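Local coordinates for ATP phosphoribosyltransferase (Methanobacterium thermoautotrophicum, PDB 2VD3) that catalyses the first step of histidine biosynthesis, joining ATP to 5-phosphoribose 1-diphosphate to form phosphoribosyl-ATP, and is held here in a histidine-inhibited state, at the interface of chains A and B and the interface of chains A and C. Sequence-based numbering; all coordinates share one arbitrary frame. Chains: chain A/B/C, ATP phosphoribosyltransferase.

Contact 1: the interface of chains A and B. Residues chain A 59, 63, 79; chain B 140-141, 154.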
# COMPACT_ATOMS: atom_id res chain seq x y z
N GLU A 59 13.39 -14.95 -21.37
CA GLU A 59 14.08 -14.14 -22.39
C GLU A 59 15.43 -13.55 -21.94
O GLU A 59 16.40 -13.62 -22.70
CB GLU A 59 13.16 -13.04 -22.93
CG GLU A 59 12.06 -13.58 -23.86
CD GLU A 59 12.61 -14.30 -25.09
OE1 GLU A 59 12.83 -13.63 -26.11
OE2 GLU A 59 12.81 -15.53 -25.04
N ASP A 63 18.76 -14.64 -23.96
CA ASP A 63 19.52 -13.62 -24.67
C ASP A 63 20.90 -13.38 -24.08
O ASP A 63 21.80 -12.93 -24.78
CB ASP A 63 18.73 -12.32 -24.74
CG ASP A 63 17.58 -12.39 -25.74
OD1 ASP A 63 17.75 -13.03 -26.82
OD2 ASP A 63 16.50 -11.82 -25.44
N ARG A 79 6.77 -18.52 -23.39
CA ARG A 79 7.68 -17.74 -24.21
C ARG A 79 8.38 -18.55 -25.27
O ARG A 79 8.86 -18.00 -26.27
CB ARG A 79 8.75 -17.10 -23.33
CG ARG A 79 8.24 -16.00 -22.47
CD ARG A 79 8.20 -14.71 -23.24
NE ARG A 79 8.36 -13.61 -22.30
CZ ARG A 79 8.79 -12.40 -22.61
NH1 ARG A 79 8.87 -11.48 -21.65
NH2 ARG A 79 9.14 -12.10 -23.85
N VAL B 140 11.44 -8.50 -29.22
CA VAL B 140 11.42 -9.17 -27.92
C VAL B 140 10.43 -8.44 -27.02
O VAL B 140 10.52 -7.22 -26.86
CB VAL B 140 12.82 -9.18 -27.26
CG1 VAL B 140 12.75 -9.73 -25.85
CG2 VAL B 140 13.80 -10.01 -28.10
N GLU B 141 9.49 -9.19 -26.44
CA GLU B 141 8.42 -8.62 -25.63
C GLU B 141 8.76 -8.61 -24.13
O GLU B 141 9.11 -9.63 -23.57
CB GLU B 141 7.13 -9.40 -25.87
CG GLU B 141 5.90 -8.85 -25.13
CD GLU B 141 4.62 -9.60 -25.46
OE1 GLU B 141 3.56 -9.23 -24.91
OE2 GLU B 141 4.67 -10.56 -26.26
N VAL B 154 19.55 -6.61 -23.65
CA VAL B 154 18.43 -7.44 -24.07
C VAL B 154 18.07 -7.06 -25.49
O VAL B 154 17.61 -7.89 -26.27
CB VAL B 154 17.22 -7.23 -23.12
CG1 VAL B 154 15.91 -7.72 -23.74
CG2 VAL B 154 17.48 -7.93 -21.82
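B:Val140 and B:Glu141, at the end of strand 138-141, pack against helices 57-63 and 73-79 of chain A. The patch joins a backbone anchor to loose van der Waals contact. A:Arg79, the last residue of its helix, provides the anchor. Both terminal nitrogens of its guanidinium group donate to one acceptor, the backbone carbonyl of B:Glu141. NH2 lies 2.5 Å from B:Glu141 O, in the carbonyl plane and on a lone pair. NH1 reaches the same oxygen at 2.7 Å, tilted out of the carbonyl plane. Both bonds are bent, with 127° at the hydrogen of NH1. A bend at chi2 (-84°) turns the arginine chain toward chain B. CB of A:Glu59 lies above one guanidinium face, near its rim, and may help to steady the group. The B:Glu141 side chain runs extended, and its OE2 stays 5.3 Å from A:Arg79 NH2. That is no direct contact, but the opposite charges may favour the approach. B:Val140 crosses A:Glu59 obliquely; the flank of its CG1 methyl lies 3.9 Å from carboxylate OE1. Further along the same helix, the carboxylate of A:Asp63 comes near the backbone carbonyl of B:Val154; OD2 and O are 4.2 Å apart, and no bond links them. The patch recurs with the chains exchanged. It probably helps to hold together a two-fold dimer of the enzyme.

Contact 2: the interface of chains A and B. Residues chain A 140, 142, 152, 154; chain B 50, 60, 63, 65.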
# COMPACT_ATOMS: atom_id res chain seq x y z
N VAL A 140 -8.97 -16.61 -26.49
CA VAL A 140 -9.00 -15.20 -26.14
C VAL A 140 -8.06 -14.94 -24.95
O VAL A 140 -8.21 -15.53 -23.88
CB VAL A 140 -10.45 -14.69 -25.83
CG1 VAL A 140 -10.43 -13.22 -25.42
CG2 VAL A 140 -11.35 -14.88 -27.04
N LEU A 142 -6.66 -12.89 -21.93
CA LEU A 142 -7.10 -11.91 -20.97
C LEU A 142 -5.94 -11.53 -20.08
O LEU A 142 -4.95 -12.26 -19.98
CB LEU A 142 -8.29 -12.42 -20.13
CG LEU A 142 -9.60 -12.80 -20.83
CD1 LEU A 142 -10.69 -13.08 -19.79
CD2 LEU A 142 -10.07 -11.74 -21.81
N ILE A 152 -19.37 -13.27 -17.66
CA ILE A 152 -19.65 -12.08 -18.48
C ILE A 152 -19.84 -12.37 -19.98
O ILE A 152 -20.00 -11.45 -20.78
CB ILE A 152 -18.60 -10.95 -18.25
CG1 ILE A 152 -17.22 -11.35 -18.81
CG2 ILE A 152 -18.52 -10.60 -16.76
CD1 ILE A 152 -16.16 -10.24 -18.77
N VAL A 154 -17.72 -13.77 -22.29
CA VAL A 154 -16.55 -13.65 -23.16
C VAL A 154 -16.09 -15.01 -23.66
O VAL A 154 -15.64 -15.13 -24.80
CB VAL A 154 -15.35 -12.95 -22.45
CG1 VAL A 154 -14.06 -13.15 -23.23
CG2 VAL A 154 -15.63 -11.47 -22.28
N MET B 50 -18.98 -1.73 -16.49
CA MET B 50 -18.15 -2.87 -16.12
C MET B 50 -16.72 -2.39 -16.02
O MET B 50 -16.15 -1.94 -17.00
CB MET B 50 -18.25 -4.00 -17.15
CG MET B 50 -17.38 -5.20 -16.84
SD MET B 50 -17.61 -6.62 -17.93
CE MET B 50 -16.84 -6.04 -19.43
N PHE B 60 -13.42 -7.24 -24.95
CA PHE B 60 -14.74 -7.28 -24.35
C PHE B 60 -15.78 -6.62 -25.26
O PHE B 60 -16.93 -7.06 -25.36
CB PHE B 60 -14.74 -6.62 -22.96
CG PHE B 60 -13.94 -7.37 -21.91
CD1 PHE B 60 -13.70 -8.74 -22.03
CD2 PHE B 60 -13.46 -6.70 -20.79
CE1 PHE B 60 -12.97 -9.43 -21.04
CE2 PHE B 60 -12.74 -7.38 -19.80
CZ PHE B 60 -12.49 -8.76 -19.93
N ASP B 63 -16.23 -8.74 -28.83
CA ASP B 63 -16.89 -10.02 -28.58
C ASP B 63 -18.33 -9.84 -28.09
O ASP B 63 -19.13 -10.78 -28.14
CB ASP B 63 -16.08 -10.88 -27.60
CG ASP B 63 -14.61 -11.03 -28.01
OD1 ASP B 63 -14.32 -11.10 -29.24
OD2 ASP B 63 -13.73 -11.07 -27.10
N ALA B 65 -19.31 -8.66 -24.92
CA ALA B 65 -19.49 -8.65 -23.46
C ALA B 65 -19.69 -7.24 -22.92
O ALA B 65 -20.22 -7.06 -21.82
CB ALA B 65 -18.31 -9.33 -22.79
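Helix 57-63, strand 47-52 and the loop at B:Ala65 of chain B meet the end of strand 138-141 and the loops holding A:Leu142, A:Ile152 and A:Val154 of chain A. The centre is the ring of B:Phe60, which is approached by three aliphatic residues. A:Val154 comes in obliquely with one branch: CG2 is 3.4 Å from CD1 of the ring. The same methyl touches CB of B:Ala65 at 3.5 Å, so one methyl packs against both residues. With CG1 anti to the backbone N (chi1 166°), CG2 is the branch turned toward chain B. A:Ile152 sets CD1 over one ring face, toward the rim, 4.0 Å from CE1 of B:Phe60. Its CD1 also meets the sulfur of B:Met50, whose side chain crosses it at about a right angle. A:Leu142 brings CD2 to CE1 of B:Phe60 at 3.8 Å, again nearly perpendicular. Together they probably restrict the ring's movement. B:Ala65 has a further neighbour in the backbone, with CB 3.4 Å from A:Ile152 O. B:Asp63 borders the apolar group; its OD2 is 4.3 Å from CG1 of A:Val140. The catalytic part of the enzyme has a two-lobed fold of the periplasmic-binding-protein type. The patch probably sets the first lobe of chain B against the second lobe of chain A.

Contact 3: the interface of chains A and C. Residues chain A 14, 91-93, 163; chain C 32.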
# COMPACT_ATOMS: atom_id res chain seq x y z
N ARG A 14 4.75 -15.14 -6.07
CA ARG A 14 4.95 -16.31 -5.21
C ARG A 14 6.34 -16.92 -5.30
O ARG A 14 6.85 -17.44 -4.31
CB ARG A 14 3.86 -17.37 -5.47
CG ARG A 14 3.87 -17.98 -6.87
CD ARG A 14 2.53 -18.62 -7.18
NE ARG A 14 2.38 -19.93 -6.55
CZ ARG A 14 2.69 -21.08 -7.14
NH1 ARG A 14 3.18 -21.08 -8.38
NH2 ARG A 14 2.51 -22.23 -6.49
N TYR A 91 9.40 -26.28 -5.71
CA TYR A 91 8.41 -25.38 -5.12
C TYR A 91 7.63 -24.69 -6.23
O TYR A 91 7.98 -24.78 -7.41
CB TYR A 91 9.08 -24.38 -4.17
CG TYR A 91 9.78 -23.20 -4.83
CD1 TYR A 91 11.08 -23.32 -5.34
CD2 TYR A 91 9.15 -21.97 -4.95
CE1 TYR A 91 11.73 -22.24 -5.94
CE2 TYR A 91 9.77 -20.88 -5.54
CZ TYR A 91 11.06 -21.02 -6.04
OH TYR A 91 11.66 -19.93 -6.62
N GLY A 92 6.56 -23.99 -5.85
CA GLY A 92 5.77 -23.23 -6.80
C GLY A 92 5.10 -24.11 -7.84
O GLY A 92 5.02 -23.76 -9.00
N ARG A 93 4.63 -25.27 -7.40
CA ARG A 93 3.96 -26.20 -8.28
C ARG A 93 2.50 -25.84 -8.48
O ARG A 93 1.81 -25.41 -7.55
CB ARG A 93 4.16 -27.63 -7.80
CG ARG A 93 5.65 -27.95 -7.70
CD ARG A 93 5.94 -29.40 -7.52
NE ARG A 93 7.35 -29.64 -7.85
CZ ARG A 93 7.98 -30.80 -7.68
NH1 ARG A 93 7.34 -31.84 -7.16
NH2 ARG A 93 9.25 -30.91 -8.03
N SER A 163 -3.07 -24.99 -7.41
CA SER A 163 -2.62 -26.17 -6.65
C SER A 163 -3.83 -26.94 -6.15
O SER A 163 -3.80 -28.17 -6.06
CB SER A 163 -1.79 -25.78 -5.42
OG SER A 163 -1.07 -24.58 -5.61
N ASP C 32 3.30 -24.86 -2.12
CA ASP C 32 2.88 -24.41 -3.46
C ASP C 32 1.71 -23.43 -3.40
O ASP C 32 0.81 -23.47 -4.25
CB ASP C 32 2.56 -25.61 -4.37
CG ASP C 32 3.76 -26.51 -4.59
OD1 ASP C 32 4.87 -25.98 -4.77
OD2 ASP C 32 3.58 -27.75 -4.59
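This is a polar patch of the interface between chains A and C, two copies of one protein, where a loop residue of chain C meets a backbone turn of chain A. The interface lacks exact two-fold symmetry and probably helps to join dimers into the six-chain assembly. C:Asp32 carries this patch, with 75 Å² hidden. Its chi1 of -62° places CG beside the backbone N and turns the carboxylate toward A:Arg93. The backbone N of A:Arg93 donates to OD1 at 2.7 Å. OD2 lies beside the aliphatic start of A:Arg93, 3.3 Å from CB. The guanidinium of A:Arg93 extends away and makes no salt bridge with it. A:Gly92 N is also near OD1, but its N-H points elsewhere. With alanine in place of C:Asp32, the backbone N-H of A:Arg93 would probably lose this acceptor, and a gap would open beside its CB. The backbone carbonyl of C:Asp32 accepts from the hydroxyl of A:Ser163, with OG and O 2.6 Å apart, and more weakly from NH2 of A:Arg14. A:Ser163 opens the STGTT segment, which probably binds substrate phosphate. The A:Arg93 bond is almost straight, 177° at the hydrogen, yet its N meets OD1 from above the carboxylate plane, 75° out of it.

Contacts 1 and 2 belong to one two-fold interface, and their C-alpha centres are about 29 Å apart. They share Val140, Val154 and Asp63, with the chains exchanged. Helix 57-63 of each subunit faces the strand 138-141 region of the other, so the meeting occurs twice. The two contacts show different residues of this same meeting, and each end of the interface probably has both the arginine bond and the phenylalanine packing. Contact 3 uses other residues and another partner, about 24 Å from contact 1 and 29 Å from contact 2. Chain A thus touches chains B and C at once, consistent with a hexamer built from dimers.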